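Ras GTPase-activating-like protein IQGAP2 (Homo sapiens, PDB 5CJP) probably binds GTP-loaded Rho-family GTPases such as Cdc42 through an all-helical domain related to the GTPase activators of Ras. Local coordinates at residues E[182-187]-E[294-299]; E[171-176]-E[287-292]; E[190-195]-E[301-306]. One frame throughout, in Å; residues are numbered along the deposited sequence.

In the fold
All three contacts lie along helix 167-193, taken at three successive levels. Interactions 1 and 3 pair it with helix 294-311, while interaction 2 joins its earlier part to the loop leading into that helix. Interaction 3 is nearest the centre of the chain and interaction 2 the most remote, about 31 Å from it measured centre to centre, yet the residues that meet in interaction 2 are largely buried and those of interactions 1 and 3 only partly so. The chemistry changes along the helix: a leucine against a histidine and a second leucine in interaction 2, a phenol set between a methyl and a carboxylate in interaction 1, and isoleucine against phenylalanine in interaction 3.

Interaction 1 (E[182-187]-E[294-299]); sequences RVTDKV and NNYLSE
Tyr-296 reaches over to helix 167-193 and sets its hydroxyl against Thr-184 and Asp-185. With CG anti to the backbone N (chi1 173°), the ring is carried straight out from helix 294-311 and bridges the space between the two helices, whose nearest CA atoms here, Asp-185 and Tyr-296, are 9.4 Å apart. The two partners meet the ring at its edge, close to its plane, and on different flanks. On one flank the methyl CG2 of Thr-184 lies 3.9 Å from CE2 of Tyr-296, and it also touches the hydroxyl. On the other, OD2 of Asp-185 stands 3.7 Å from CE1 of Tyr-296. OH of Tyr-296 donates to that same OD2 of Asp-185 in a weak hydrogen bond of 3.3 Å, the carboxylate being turned 77° from the ring plane. Thr-184 meets the tyrosine through carbon, its OG1 being turned back to bond Leu-180 O, and the threonine also packs on Val-270 and Leu-274 of helix 261-278. Arg-181 and Leu-188 of helix 167-193 also touch Tyr-296. At the start of its own helix, Asn-294 O takes two donors from Ser-298, the backbone N and OG, the latter at 2.9 Å and almost in line with the carbonyl. A phenylalanine in place of Tyr-296 would probably leave Asp-185 without this phenol donor and open a small gap beside the Thr-184 methyl. The pairing of these two helices is therefore chiefly van der Waals contact around the hydroxyl end of the ring, and the single long polar bond is likely to steer the phenol more than to hold the helices together.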
ATOM      1  N   ARG E 182     -27.915 -30.855  18.154  1.00 60.03           N
ATOM      2  CA  ARG E 182     -28.403 -30.609  16.809  1.00 57.05           C
ATOM      3  C   ARG E 182     -27.455 -29.730  15.992  1.00 55.78           C
ATOM      4  O   ARG E 182     -27.160 -30.038  14.838  1.00 53.00           O
ATOM      5  CB  ARG E 182     -29.763 -29.939  16.897  1.00 57.81           C
ATOM      6  CG  ARG E 182     -30.804 -30.534  16.003  1.00 55.86           C
ATOM      7  CD  ARG E 182     -31.964 -29.581  15.911  1.00 57.20           C
ATOM      8  NE  ARG E 182     -31.523 -28.316  15.326  1.00 53.06           N
ATOM      9  CZ  ARG E 182     -31.491 -27.157  15.975  1.00 53.45           C
ATOM     10  NH1 ARG E 182     -31.873 -27.084  17.249  1.00 48.83           N
ATOM     11  NH2 ARG E 182     -31.088 -26.066  15.341  1.00 55.16           N
ATOM     12  N   VAL E 183     -27.001 -28.622  16.580  1.00 54.01           N
ATOM     13  CA  VAL E 183     -26.078 -27.728  15.882  1.00 52.28           C
ATOM     14  C   VAL E 183     -24.718 -28.381  15.743  1.00 52.28           C
ATOM     15  O   VAL E 183     -24.052 -28.232  14.732  1.00 52.79           O
ATOM     16  CB  VAL E 183     -25.896 -26.395  16.613  1.00 51.40           C
ATOM     17  CG1 VAL E 183     -26.680 -25.325  15.907  1.00 52.87           C
ATOM     18  CG2 VAL E 183     -26.369 -26.500  18.032  1.00 52.49           C
ATOM     19  N   THR E 184     -24.317 -29.125  16.763  1.00 51.11           N
ATOM     20  CA  THR E 184     -23.035 -29.800  16.741  1.00 49.58           C
ATOM     21  C   THR E 184     -22.950 -30.793  15.602  1.00 53.21           C
ATOM     22  O   THR E 184     -21.939 -30.853  14.904  1.00 53.31           O
ATOM     23  CB  THR E 184     -22.781 -30.558  18.053  1.00 46.32           C
ATOM     24  OG1 THR E 184     -22.778 -29.634  19.139  1.00 42.15           O
ATOM     25  CG2 THR E 184     -21.450 -31.281  18.012  1.00 37.71           C
ATOM     26  N   ASP E 185     -24.010 -31.578  15.417  1.00 56.35           N
ATOM     27  CA  ASP E 185     -24.022 -32.586  14.362  1.00 57.70           C
ATOM     28  C   ASP E 185     -23.877 -31.912  13.002  1.00 57.65           C
ATOM     29  O   ASP E 185     -23.235 -32.455  12.099  1.00 56.50           O
ATOM     30  CB  ASP E 185     -25.306 -33.429  14.410  1.00 59.79           C
ATOM     31  CG  ASP E 185     -25.114 -34.826  13.813  1.00 60.36           C
ATOM     32  OD1 ASP E 185     -26.053 -35.337  13.173  1.00 60.16           O
ATOM     33  OD2 ASP E 185     -24.024 -35.425  13.993  1.00 60.85           O
ATOM     34  N   LYS E 186     -24.469 -30.729  12.850  1.00 57.27           N
ATOM     35  CA  LYS E 186     -24.344 -29.998  11.597  1.00 54.97           C
ATOM     36  C   LYS E 186     -22.869 -29.650  11.377  1.00 53.13           C
ATOM     37  O   LYS E 186     -22.327 -29.898  10.305  1.00 54.12           O
ATOM     38  CB  LYS E 186     -25.196 -28.728  11.621  1.00 57.20           C
ATOM     39  CG  LYS E 186     -26.692 -29.000  11.515  1.00 58.50           C
ATOM     40  CD  LYS E 186     -27.498 -27.753  11.213  1.00 60.86           C
ATOM     41  CE  LYS E 186     -28.950 -28.131  10.929  1.00 66.45           C
ATOM     42  NZ  LYS E 186     -29.826 -26.965  10.590  1.00 67.44           N
ATOM     43  N   VAL E 187     -22.211 -29.098  12.393  1.00 49.11           N
ATOM     44  CA  VAL E 187     -20.800 -28.754  12.279  1.00 46.57           C
ATOM     45  C   VAL E 187     -19.965 -29.987  11.965  1.00 46.45           C
ATOM     46  O   VAL E 187     -19.183 -30.003  11.023  1.00 44.65           O
ATOM     47  CB  VAL E 187     -20.255 -28.152  13.579  1.00 44.61           C
ATOM     48  CG1 VAL E 187     -18.757 -28.014  13.481  1.00 42.88           C
ATOM     49  CG2 VAL E 187     -20.902 -26.799  13.844  1.00 43.00           C
ATOM     50  N   ASN E 294     -23.089 -38.598  26.405  1.00 68.08           N
ATOM     51  CA  ASN E 294     -21.986 -39.540  26.319  1.00 67.81           C
ATOM     52  C   ASN E 294     -22.123 -40.583  25.231  1.00 70.15           C
ATOM     53  O   ASN E 294     -21.122 -41.136  24.763  1.00 67.98           O
ATOM     54  CB  ASN E 294     -21.762 -40.213  27.666  1.00 64.04           C
ATOM     55  CG  ASN E 294     -21.276 -39.246  28.707  1.00 58.46           C
ATOM     56  OD1 ASN E 294     -20.845 -38.141  28.378  1.00 59.09           O
ATOM     57  ND2 ASN E 294     -21.337 -39.646  29.966  1.00 55.85           N
ATOM     58  N   ASN E 295     -23.356 -40.862  24.827  1.00 74.58           N
ATOM     59  CA  ASN E 295     -23.575 -41.839  23.776  1.00 79.22           C
ATOM     60  C   ASN E 295     -23.196 -41.187  22.458  1.00 73.81           C
ATOM     61  O   ASN E 295     -22.553 -41.806  21.615  1.00 70.67           O
ATOM     62  CB  ASN E 295     -25.039 -42.276  23.748  1.00 95.79           C
ATOM     63  CG  ASN E 295     -25.473 -42.928  25.045  1.00111.21           C
ATOM     64  OD1 ASN E 295     -24.912 -43.944  25.454  1.00121.09           O
ATOM     65  ND2 ASN E 295     -26.475 -42.348  25.698  1.00121.32           N
ATOM     66  N   TYR E 296     -23.593 -39.928  22.289  1.00 69.20           N
ATOM     67  CA  TYR E 296     -23.272 -39.187  21.074  1.00 66.26           C
ATOM     68  C   TYR E 296     -21.769 -38.940  21.017  1.00 64.97           C
ATOM     69  O   TYR E 296     -21.155 -39.043  19.954  1.00 67.35           O
ATOM     70  CB  TYR E 296     -24.018 -37.842  21.043  1.00 61.33           C
ATOM     71  CG  TYR E 296     -23.621 -36.911  19.899  1.00 54.02           C
ATOM     72  CD1 TYR E 296     -23.914 -37.224  18.569  1.00 50.15           C
ATOM     73  CD2 TYR E 296     -22.984 -35.696  20.158  1.00 51.49           C
ATOM     74  CE1 TYR E 296     -23.586 -36.340  17.519  1.00 48.23           C
ATOM     75  CE2 TYR E 296     -22.653 -34.801  19.117  1.00 48.61           C
ATOM     76  CZ  TYR E 296     -22.958 -35.125  17.804  1.00 48.96           C
ATOM     77  OH  TYR E 296     -22.666 -34.221  16.792  1.00 46.55           O
ATOM     78  N   LEU E 297     -21.182 -38.617  22.162  1.00 60.99           N
ATOM     79  CA  LEU E 297     -19.757 -38.360  22.228  1.00 58.16           C
ATOM     80  C   LEU E 297     -18.947 -39.545  21.756  1.00 55.60           C
ATOM     81  O   LEU E 297     -17.955 -39.374  21.072  1.00 55.34           O
ATOM     82  CB  LEU E 297     -19.336 -37.998  23.654  1.00 56.73           C
ATOM     83  CG  LEU E 297     -19.724 -36.604  24.134  1.00 53.85           C
ATOM     84  CD1 LEU E 297     -19.253 -36.377  25.565  1.00 54.16           C
ATOM     85  CD2 LEU E 297     -19.113 -35.593  23.209  1.00 53.73           C
ATOM     86  N   SER E 298     -19.369 -40.749  22.122  1.00 54.06           N
ATOM     87  CA  SER E 298     -18.635 -41.952  21.737  1.00 55.40           C
ATOM     88  C   SER E 298     -18.790 -42.319  20.272  1.00 55.57           C
ATOM     89  O   SER E 298     -17.934 -42.987  19.705  1.00 52.86           O
ATOM     90  CB  SER E 298     -19.068 -43.138  22.598  1.00 54.92           C
ATOM     91  OG  SER E 298     -18.939 -42.833  23.969  1.00 52.77           O
ATOM     92  N   GLU E 299     -19.890 -41.902  19.660  1.00 59.83           N
ATOM     93  CA  GLU E 299     -20.116 -42.188  18.248  1.00 64.68           C
ATOM     94  C   GLU E 299     -19.297 -41.166  17.467  1.00 61.43           C
ATOM     95  O   GLU E 299     -18.622 -41.496  16.486  1.00 59.28           O
ATOM     96  CB  GLU E 299     -21.597 -42.031  17.888  1.00 74.88           C
ATOM     97  CG  GLU E 299     -22.548 -42.857  18.734  1.00 84.78           C
ATOM     98  CD  GLU E 299     -24.007 -42.661  18.336  1.00 91.42           C
ATOM     99  OE1 GLU E 299     -24.465 -41.495  18.274  1.00 93.87           O
ATOM    100  OE2 GLU E 299     -24.698 -43.676  18.090  1.00 93.20           O
TER

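Interaction 2 (E[171-176]-E[287-292]); sequences NKLEAS and NEHLSS
Leu-173 pushes both of its methyls against the side chain of His-289, and this apolar contact makes up most of the interaction. CD1 of Leu-173 lies 3.9 Å from CD2 of His-289, near the ring plane, so the leucine meets the imidazole at its edge. The other branch, CD2 of Leu-173, reaches CB of His-289 at 4.1 Å, and the two side chains cross at about a right angle. The histidine is bent into this position by a chi1 of 57°, which sets CG between the backbone N and the carbonyl carbon. Leu-290 adds a second apolar touch, its CD1 coming within 4.3 Å of CD1 of Leu-173. That same methyl of Leu-290 also lies over one face of the His-289 ring, shifted toward the rim, though the closeness of the two in the model is doubtful.

The polar bonds lie around the leucine contact instead of across it. NE2 of His-289 is hydrogen-bonded to Thr-131 O, which helps fix the rotation of the ring and so the edge it offers to the leucine. Within the 3-10 turn, Glu-288 O is gripped by both the N and the OG of Ser-291, the hydroxyl at 2.8 Å, which closes the turn just past the two contact residues.

Leu-173 also rests on Leu-164, and Leu-290 on Thr-131 and Phe-283. The contact thus ties helix 167-193 to the loop that runs from helix 261-278 to helix 294-311, with His-289 leaning on Pro-133 at the start of helix 133-139.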
ATOM      1  N   ASN E 171     -35.442 -28.103  32.734  1.00 73.49           N
ATOM      2  CA  ASN E 171     -35.996 -28.143  31.384  1.00 74.87           C
ATOM      3  C   ASN E 171     -35.229 -27.330  30.364  1.00 74.02           C
ATOM      4  O   ASN E 171     -35.022 -27.789  29.237  1.00 71.97           O
ATOM      5  CB  ASN E 171     -37.463 -27.703  31.382  1.00 78.89           C
ATOM      6  CG  ASN E 171     -38.406 -28.836  31.730  1.00 82.88           C
ATOM      7  OD1 ASN E 171     -38.335 -29.913  31.139  1.00 86.28           O
ATOM      8  ND2 ASN E 171     -39.296 -28.602  32.689  1.00 86.39           N
ATOM      9  N   LYS E 172     -34.822 -26.121  30.744  1.00 74.22           N
ATOM     10  CA  LYS E 172     -34.058 -25.255  29.848  1.00 73.79           C
ATOM     11  C   LYS E 172     -32.793 -26.023  29.470  1.00 67.49           C
ATOM     12  O   LYS E 172     -32.411 -26.101  28.303  1.00 62.59           O
ATOM     13  CB  LYS E 172     -33.684 -23.947  30.554  1.00 81.78           C
ATOM     14  CG  LYS E 172     -34.828 -23.289  31.310  1.00 91.90           C
ATOM     15  CD  LYS E 172     -35.912 -22.762  30.384  1.00 91.99           C
ATOM     16  CE  LYS E 172     -35.499 -21.459  29.737  1.00 84.41           C
ATOM     17  NZ  LYS E 172     -36.454 -21.041  28.682  1.00 76.69           N
ATOM     18  N   LEU E 173     -32.157 -26.601  30.480  1.00 62.34           N
ATOM     19  CA  LEU E 173     -30.953 -27.380  30.271  1.00 60.27           C
ATOM     20  C   LEU E 173     -31.276 -28.501  29.283  1.00 61.57           C
ATOM     21  O   LEU E 173     -30.525 -28.725  28.334  1.00 58.44           O
ATOM     22  CB  LEU E 173     -30.461 -27.981  31.601  1.00 54.54           C
ATOM     23  CG  LEU E 173     -29.254 -28.926  31.536  1.00 51.11           C
ATOM     24  CD1 LEU E 173     -27.964 -28.125  31.306  1.00 49.53           C
ATOM     25  CD2 LEU E 173     -29.160 -29.726  32.822  1.00 49.63           C
ATOM     26  N   GLU E 174     -32.395 -29.191  29.523  1.00 66.10           N
ATOM     27  CA  GLU E 174     -32.846 -30.302  28.679  1.00 69.61           C
ATOM     28  C   GLU E 174     -32.859 -29.885  27.214  1.00 65.40           C
ATOM     29  O   GLU E 174     -32.302 -30.571  26.358  1.00 61.54           O
ATOM     30  CB  GLU E 174     -34.267 -30.747  29.071  1.00 82.43           C
ATOM     31  CG  GLU E 174     -34.428 -31.454  30.415  1.00 92.91           C
ATOM     32  CD  GLU E 174     -33.773 -32.813  30.450  1.00 99.25           C
ATOM     33  OE1 GLU E 174     -33.935 -33.522  31.466  1.00102.10           O
ATOM     34  OE2 GLU E 174     -33.096 -33.175  29.467  1.00102.53           O
ATOM     35  N   ALA E 175     -33.521 -28.763  26.945  1.00 61.03           N
ATOM     36  CA  ALA E 175     -33.642 -28.221  25.601  1.00 59.34           C
ATOM     37  C   ALA E 175     -32.275 -27.837  25.044  1.00 60.40           C
ATOM     38  O   ALA E 175     -31.943 -28.180  23.905  1.00 62.60           O
ATOM     39  CB  ALA E 175     -34.564 -27.004  25.613  1.00 52.70           C
ATOM     40  N   SER E 176     -31.488 -27.120  25.842  1.00 60.74           N
ATOM     41  CA  SER E 176     -30.158 -26.703  25.417  1.00 60.34           C
ATOM     42  C   SER E 176     -29.364 -27.904  24.956  1.00 60.19           C
ATOM     43  O   SER E 176     -28.648 -27.847  23.960  1.00 61.13           O
ATOM     44  CB  SER E 176     -29.419 -26.002  26.563  1.00 59.69           C
ATOM     45  OG  SER E 176     -29.853 -24.661  26.713  1.00 58.37           O
ATOM     46  N   ASN E 287     -19.703 -32.482  35.461  1.00 87.04           N
ATOM     47  CA  ASN E 287     -20.280 -32.352  34.129  1.00 89.60           C
ATOM     48  C   ASN E 287     -21.257 -33.508  33.951  1.00 90.85           C
ATOM     49  O   ASN E 287     -21.599 -33.884  32.829  1.00 94.26           O
ATOM     50  CB  ASN E 287     -19.189 -32.417  33.052  1.00 88.87           C
ATOM     51  CG  ASN E 287     -18.718 -31.037  32.603  1.00 84.07           C
ATOM     52  OD1 ASN E 287     -17.767 -30.912  31.833  1.00 81.60           O
ATOM     53  ND2 ASN E 287     -19.393 -30.001  33.079  1.00 82.22           N
ATOM     54  N   GLU E 288     -21.702 -34.061  35.075  1.00 89.40           N
ATOM     55  CA  GLU E 288     -22.632 -35.174  35.070  1.00 85.74           C
ATOM     56  C   GLU E 288     -23.965 -34.838  34.432  1.00 84.10           C
ATOM     57  O   GLU E 288     -24.563 -35.686  33.776  1.00 83.72           O
ATOM     58  CB  GLU E 288     -22.874 -35.672  36.490  1.00 85.46           C
ATOM     59  CG  GLU E 288     -22.096 -36.927  36.851  1.00 79.23           C
ATOM     60  CD  GLU E 288     -22.449 -38.118  35.967  1.00 77.68           C
ATOM     61  OE1 GLU E 288     -23.653 -38.458  35.875  1.00 74.56           O
ATOM     62  OE2 GLU E 288     -21.518 -38.716  35.374  1.00 76.45           O
ATOM     63  N   HIS E 289     -24.427 -33.605  34.611  1.00 80.73           N
ATOM     64  CA  HIS E 289     -25.713 -33.194  34.053  1.00 77.99           C
ATOM     65  C   HIS E 289     -25.778 -33.225  32.520  1.00 76.16           C
ATOM     66  O   HIS E 289     -26.855 -33.087  31.930  1.00 76.00           O
ATOM     67  CB  HIS E 289     -26.071 -31.808  34.575  1.00 77.54           C
ATOM     68  CG  HIS E 289     -25.042 -30.774  34.272  1.00 73.02           C
ATOM     69  ND1 HIS E 289     -23.713 -30.933  34.590  1.00 73.43           N
ATOM     70  CD2 HIS E 289     -25.142 -29.573  33.656  1.00 72.88           C
ATOM     71  CE1 HIS E 289     -23.037 -29.879  34.181  1.00 72.15           C
ATOM     72  NE2 HIS E 289     -23.877 -29.038  33.610  1.00 73.20           N
ATOM     73  N   LEU E 290     -24.630 -33.420  31.877  1.00 73.08           N
ATOM     74  CA  LEU E 290     -24.562 -33.487  30.418  1.00 70.53           C
ATOM     75  C   LEU E 290     -24.322 -34.920  29.951  1.00 69.36           C
ATOM     76  O   LEU E 290     -24.244 -35.180  28.751  1.00 68.10           O
ATOM     77  CB  LEU E 290     -23.435 -32.590  29.903  1.00 70.04           C
ATOM     78  CG  LEU E 290     -23.735 -31.119  29.625  1.00 69.47           C
ATOM     79  CD1 LEU E 290     -24.427 -30.497  30.801  1.00 70.29           C
ATOM     80  CD2 LEU E 290     -22.435 -30.394  29.322  1.00 70.64           C
ATOM     81  N   SER E 291     -24.222 -35.839  30.908  1.00 69.00           N
ATOM     82  CA  SER E 291     -23.967 -37.252  30.629  1.00 69.03           C
ATOM     83  C   SER E 291     -24.867 -37.896  29.573  1.00 68.85           C
ATOM     84  O   SER E 291     -24.508 -38.913  28.984  1.00 66.87           O
ATOM     85  CB  SER E 291     -24.059 -38.058  31.925  1.00 70.89           C
ATOM     86  OG  SER E 291     -25.374 -38.040  32.454  1.00 71.55           O
ATOM     87  N   SER E 292     -26.038 -37.321  29.335  1.00 69.34           N
ATOM     88  CA  SER E 292     -26.935 -37.880  28.336  1.00 69.82           C
ATOM     89  C   SER E 292     -26.286 -37.848  26.953  1.00 71.24           C
ATOM     90  O   SER E 292     -26.699 -38.577  26.045  1.00 72.92           O
ATOM     91  CB  SER E 292     -28.250 -37.101  28.315  1.00 68.98           C
ATOM     92  OG  SER E 292     -28.030 -35.736  28.030  1.00 65.93           O
TER

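Interaction 3 (E[190-195]-E[301-306]); sequences SIISSL and YQEFRK
OG of Ser-194 donates to Ser-190 O at 2.9 Å, in the carbonyl plane, and so links Ser-194 back to Ser-190 in the part of the chain that presents Ile-192 to Glu-303 and Phe-304. This is helix-to-helix packing inside the all-helical Ras-GAP-related fold: helices 167-193 and 294-311 run in the same direction, and the CA atoms of Ile-192 and Phe-304 are 7.3 Å apart. CD1 of Ile-192 does most of the touching. It lies 4.0 Å from CD2 of Phe-304, approaching the ring obliquely, and 3.9 Å from the backbone O of Glu-303. The longer branch is folded over, chi2 being -60°, which brings its terminal methyl to this spot beside the helix backbone. Tyr-307, one turn further along helix 294-311, packs on Ile-192 as well.

The phenylalanine points its bond from the backbone away from Ile-192 and also belongs to an aromatic and aliphatic cluster. Its ring meets those of Tyr-234 and Phe-308, and Leu-274, Ala-277 and Ala-278 of helix 261-278 touch it too. A salt bridge from Arg-305 to Asp-223 holds helix 294-311 to helix 222-243. At the margin of the contact, CG2 of Ile-192 comes to 4.3 Å from OE1 of Glu-303.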
ATOM      1  N   SER E 190     -20.109 -31.334   8.385  1.00 52.28           N
ATOM      2  CA  SER E 190     -19.411 -30.500   7.412  1.00 54.50           C
ATOM      3  C   SER E 190     -17.944 -30.906   7.421  1.00 53.77           C
ATOM      4  O   SER E 190     -17.337 -31.144   6.370  1.00 54.79           O
ATOM      5  CB  SER E 190     -19.509 -29.027   7.794  1.00 58.40           C
ATOM      6  OG  SER E 190     -20.850 -28.647   8.020  1.00 65.73           O
ATOM      7  N   ILE E 191     -17.384 -30.976   8.626  1.00 50.62           N
ATOM      8  CA  ILE E 191     -15.991 -31.359   8.803  1.00 47.68           C
ATOM      9  C   ILE E 191     -15.695 -32.779   8.310  1.00 50.38           C
ATOM     10  O   ILE E 191     -14.863 -32.972   7.429  1.00 48.98           O
ATOM     11  CB  ILE E 191     -15.561 -31.261  10.301  1.00 42.92           C
ATOM     12  CG1 ILE E 191     -15.770 -29.833  10.831  1.00 38.86           C
ATOM     13  CG2 ILE E 191     -14.103 -31.651  10.442  1.00 35.44           C
ATOM     14  CD1 ILE E 191     -15.658 -29.686  12.344  1.00 72.65           C
ATOM     15  N   ILE E 192     -16.389 -33.765   8.868  1.00 52.75           N
ATOM     16  CA  ILE E 192     -16.131 -35.158   8.491  1.00 55.28           C
ATOM     17  C   ILE E 192     -16.340 -35.527   7.020  1.00 58.47           C
ATOM     18  O   ILE E 192     -15.611 -36.371   6.469  1.00 59.87           O
ATOM     19  CB  ILE E 192     -16.965 -36.128   9.349  1.00 54.46           C
ATOM     20  CG1 ILE E 192     -16.517 -36.034  10.811  1.00 50.41           C
ATOM     21  CG2 ILE E 192     -16.813 -37.554   8.828  1.00 51.04           C
ATOM     22  CD1 ILE E 192     -15.123 -36.370  10.983  1.00 72.65           C
ATOM     23  N   SER E 193     -17.318 -34.908   6.369  1.00 58.98           N
ATOM     24  CA  SER E 193     -17.587 -35.224   4.966  1.00 57.64           C
ATOM     25  C   SER E 193     -16.659 -34.481   4.017  1.00 59.08           C
ATOM     26  O   SER E 193     -16.615 -34.768   2.823  1.00 58.41           O
ATOM     27  CB  SER E 193     -19.039 -34.892   4.615  1.00 54.95           C
ATOM     28  OG  SER E 193     -19.268 -33.501   4.681  1.00 49.54           O
ATOM     29  N   SER E 194     -15.903 -33.531   4.556  1.00 61.41           N
ATOM     30  CA  SER E 194     -15.007 -32.734   3.734  1.00 60.62           C
ATOM     31  C   SER E 194     -13.519 -32.910   4.019  1.00 60.18           C
ATOM     32  O   SER E 194     -12.768 -31.939   4.008  1.00 62.11           O
ATOM     33  CB  SER E 194     -15.397 -31.265   3.865  1.00 61.62           C
ATOM     34  OG  SER E 194     -16.757 -31.094   3.486  1.00 58.99           O
ATOM     35  N   LEU E 195     -13.094 -34.148   4.259  1.00 57.60           N
ATOM     36  CA  LEU E 195     -11.684 -34.435   4.514  1.00 56.34           C
ATOM     37  C   LEU E 195     -10.832 -34.127   3.289  1.00 59.25           C
ATOM     38  O   LEU E 195      -9.685 -33.715   3.413  1.00 57.28           O
ATOM     39  CB  LEU E 195     -11.492 -35.906   4.898  1.00 50.50           C
ATOM     40  CG  LEU E 195     -10.042 -36.412   4.948  1.00 45.34           C
ATOM     41  CD1 LEU E 195      -9.244 -35.650   6.017  1.00 44.74           C
ATOM     42  CD2 LEU E 195     -10.029 -37.886   5.236  1.00 40.17           C
ATOM     43  N   TYR E 301     -16.655 -39.616  18.459  1.00 51.60           N
ATOM     44  CA  TYR E 301     -15.234 -39.912  18.580  1.00 51.27           C
ATOM     45  C   TYR E 301     -14.859 -40.922  17.488  1.00 53.11           C
ATOM     46  O   TYR E 301     -13.858 -40.763  16.794  1.00 50.91           O
ATOM     47  CB  TYR E 301     -14.917 -40.505  19.955  1.00 51.94           C
ATOM     48  CG  TYR E 301     -13.565 -41.188  19.996  1.00 51.44           C
ATOM     49  CD1 TYR E 301     -12.383 -40.449  19.855  1.00 51.95           C
ATOM     50  CD2 TYR E 301     -13.464 -42.582  20.095  1.00 50.85           C
ATOM     51  CE1 TYR E 301     -11.141 -41.076  19.803  1.00 50.58           C
ATOM     52  CE2 TYR E 301     -12.219 -43.220  20.041  1.00 50.90           C
ATOM     53  CZ  TYR E 301     -11.065 -42.456  19.892  1.00 50.98           C
ATOM     54  OH  TYR E 301      -9.838 -43.062  19.803  1.00 51.19           O
ATOM     55  N   GLN E 302     -15.678 -41.958  17.339  1.00 54.66           N
ATOM     56  CA  GLN E 302     -15.422 -42.972  16.332  1.00 58.70           C
ATOM     57  C   GLN E 302     -15.350 -42.362  14.937  1.00 59.03           C
ATOM     58  O   GLN E 302     -14.599 -42.833  14.082  1.00 58.92           O
ATOM     59  CB  GLN E 302     -16.501 -44.062  16.377  1.00 63.40           C
ATOM     60  CG  GLN E 302     -16.412 -44.994  17.585  1.00 66.16           C
ATOM     61  CD  GLN E 302     -15.027 -45.576  17.750  1.00 69.43           C
ATOM     62  OE1 GLN E 302     -14.389 -45.957  16.771  1.00 69.26           O
ATOM     63  NE2 GLN E 302     -14.554 -45.652  18.988  1.00 72.03           N
ATOM     64  N   GLU E 303     -16.134 -41.320  14.695  1.00 61.44           N
ATOM     65  CA  GLU E 303     -16.101 -40.660  13.393  1.00 64.02           C
ATOM     66  C   GLU E 303     -14.801 -39.864  13.282  1.00 61.99           C
ATOM     67  O   GLU E 303     -14.111 -39.929  12.270  1.00 62.30           O
ATOM     68  CB  GLU E 303     -17.301 -39.724  13.220  1.00 67.49           C
ATOM     69  CG  GLU E 303     -18.628 -40.431  13.121  1.00 71.14           C
ATOM     70  CD  GLU E 303     -19.763 -39.484  12.783  1.00 76.07           C
ATOM     71  OE1 GLU E 303     -19.715 -38.843  11.706  1.00 78.02           O
ATOM     72  OE2 GLU E 303     -20.709 -39.377  13.593  1.00 77.49           O
ATOM     73  N   PHE E 304     -14.476 -39.123  14.338  1.00 58.76           N
ATOM     74  CA  PHE E 304     -13.255 -38.330  14.377  1.00 55.77           C
ATOM     75  C   PHE E 304     -12.036 -39.222  14.209  1.00 57.03           C
ATOM     76  O   PHE E 304     -11.136 -38.929  13.412  1.00 57.71           O
ATOM     77  CB  PHE E 304     -13.157 -37.597  15.704  1.00 49.38           C
ATOM     78  CG  PHE E 304     -13.686 -36.207  15.663  1.00 45.00           C
ATOM     79  CD1 PHE E 304     -14.331 -35.661  16.771  1.00 41.93           C
ATOM     80  CD2 PHE E 304     -13.495 -35.412  14.539  1.00 42.51           C
ATOM     81  CE1 PHE E 304     -14.773 -34.334  16.762  1.00 41.32           C
ATOM     82  CE2 PHE E 304     -13.937 -34.086  14.523  1.00 40.78           C
ATOM     83  CZ  PHE E 304     -14.576 -33.545  15.637  1.00 40.45           C
ATOM     84  N   ARG E 305     -12.015 -40.315  14.965  1.00 55.99           N
ATOM     85  CA  ARG E 305     -10.912 -41.263  14.920  1.00 55.09           C
ATOM     86  C   ARG E 305     -10.677 -41.753  13.498  1.00 55.36           C
ATOM     87  O   ARG E 305      -9.539 -41.865  13.048  1.00 52.99           O
ATOM     88  CB  ARG E 305     -11.210 -42.451  15.834  1.00 54.40           C
ATOM     89  CG  ARG E 305     -10.077 -43.445  15.933  1.00 52.22           C
ATOM     90  CD  ARG E 305     -10.450 -44.802  15.326  1.00 55.73           C
ATOM     91  NE  ARG E 305      -9.304 -45.719  15.312  1.00 54.12           N
ATOM     92  CZ  ARG E 305      -8.609 -46.074  16.392  1.00 49.14           C
ATOM     93  NH1 ARG E 305      -8.937 -45.600  17.588  1.00 46.90           N
ATOM     94  NH2 ARG E 305      -7.562 -46.877  16.261  1.00 46.22           N
ATOM     95  N   LYS E 306     -11.764 -42.034  12.789  1.00 56.81           N
ATOM     96  CA  LYS E 306     -11.669 -42.511  11.409  1.00 60.44           C
ATOM     97  C   LYS E 306     -11.116 -41.416  10.486  1.00 58.94           C
ATOM     98  O   LYS E 306     -10.338 -41.685   9.570  1.00 58.18           O
ATOM     99  CB  LYS E 306     -13.051 -42.958  10.919  1.00 63.36           C
ATOM    100  CG  LYS E 306     -13.065 -43.453   9.492  1.00 67.24           C
ATOM    101  CD  LYS E 306     -14.457 -43.823   9.044  1.00 70.33           C
ATOM    102  CE  LYS E 306     -14.453 -44.305   7.608  1.00 71.75           C
ATOM    103  NZ  LYS E 306     -15.825 -44.681   7.175  1.00 73.57           N
TER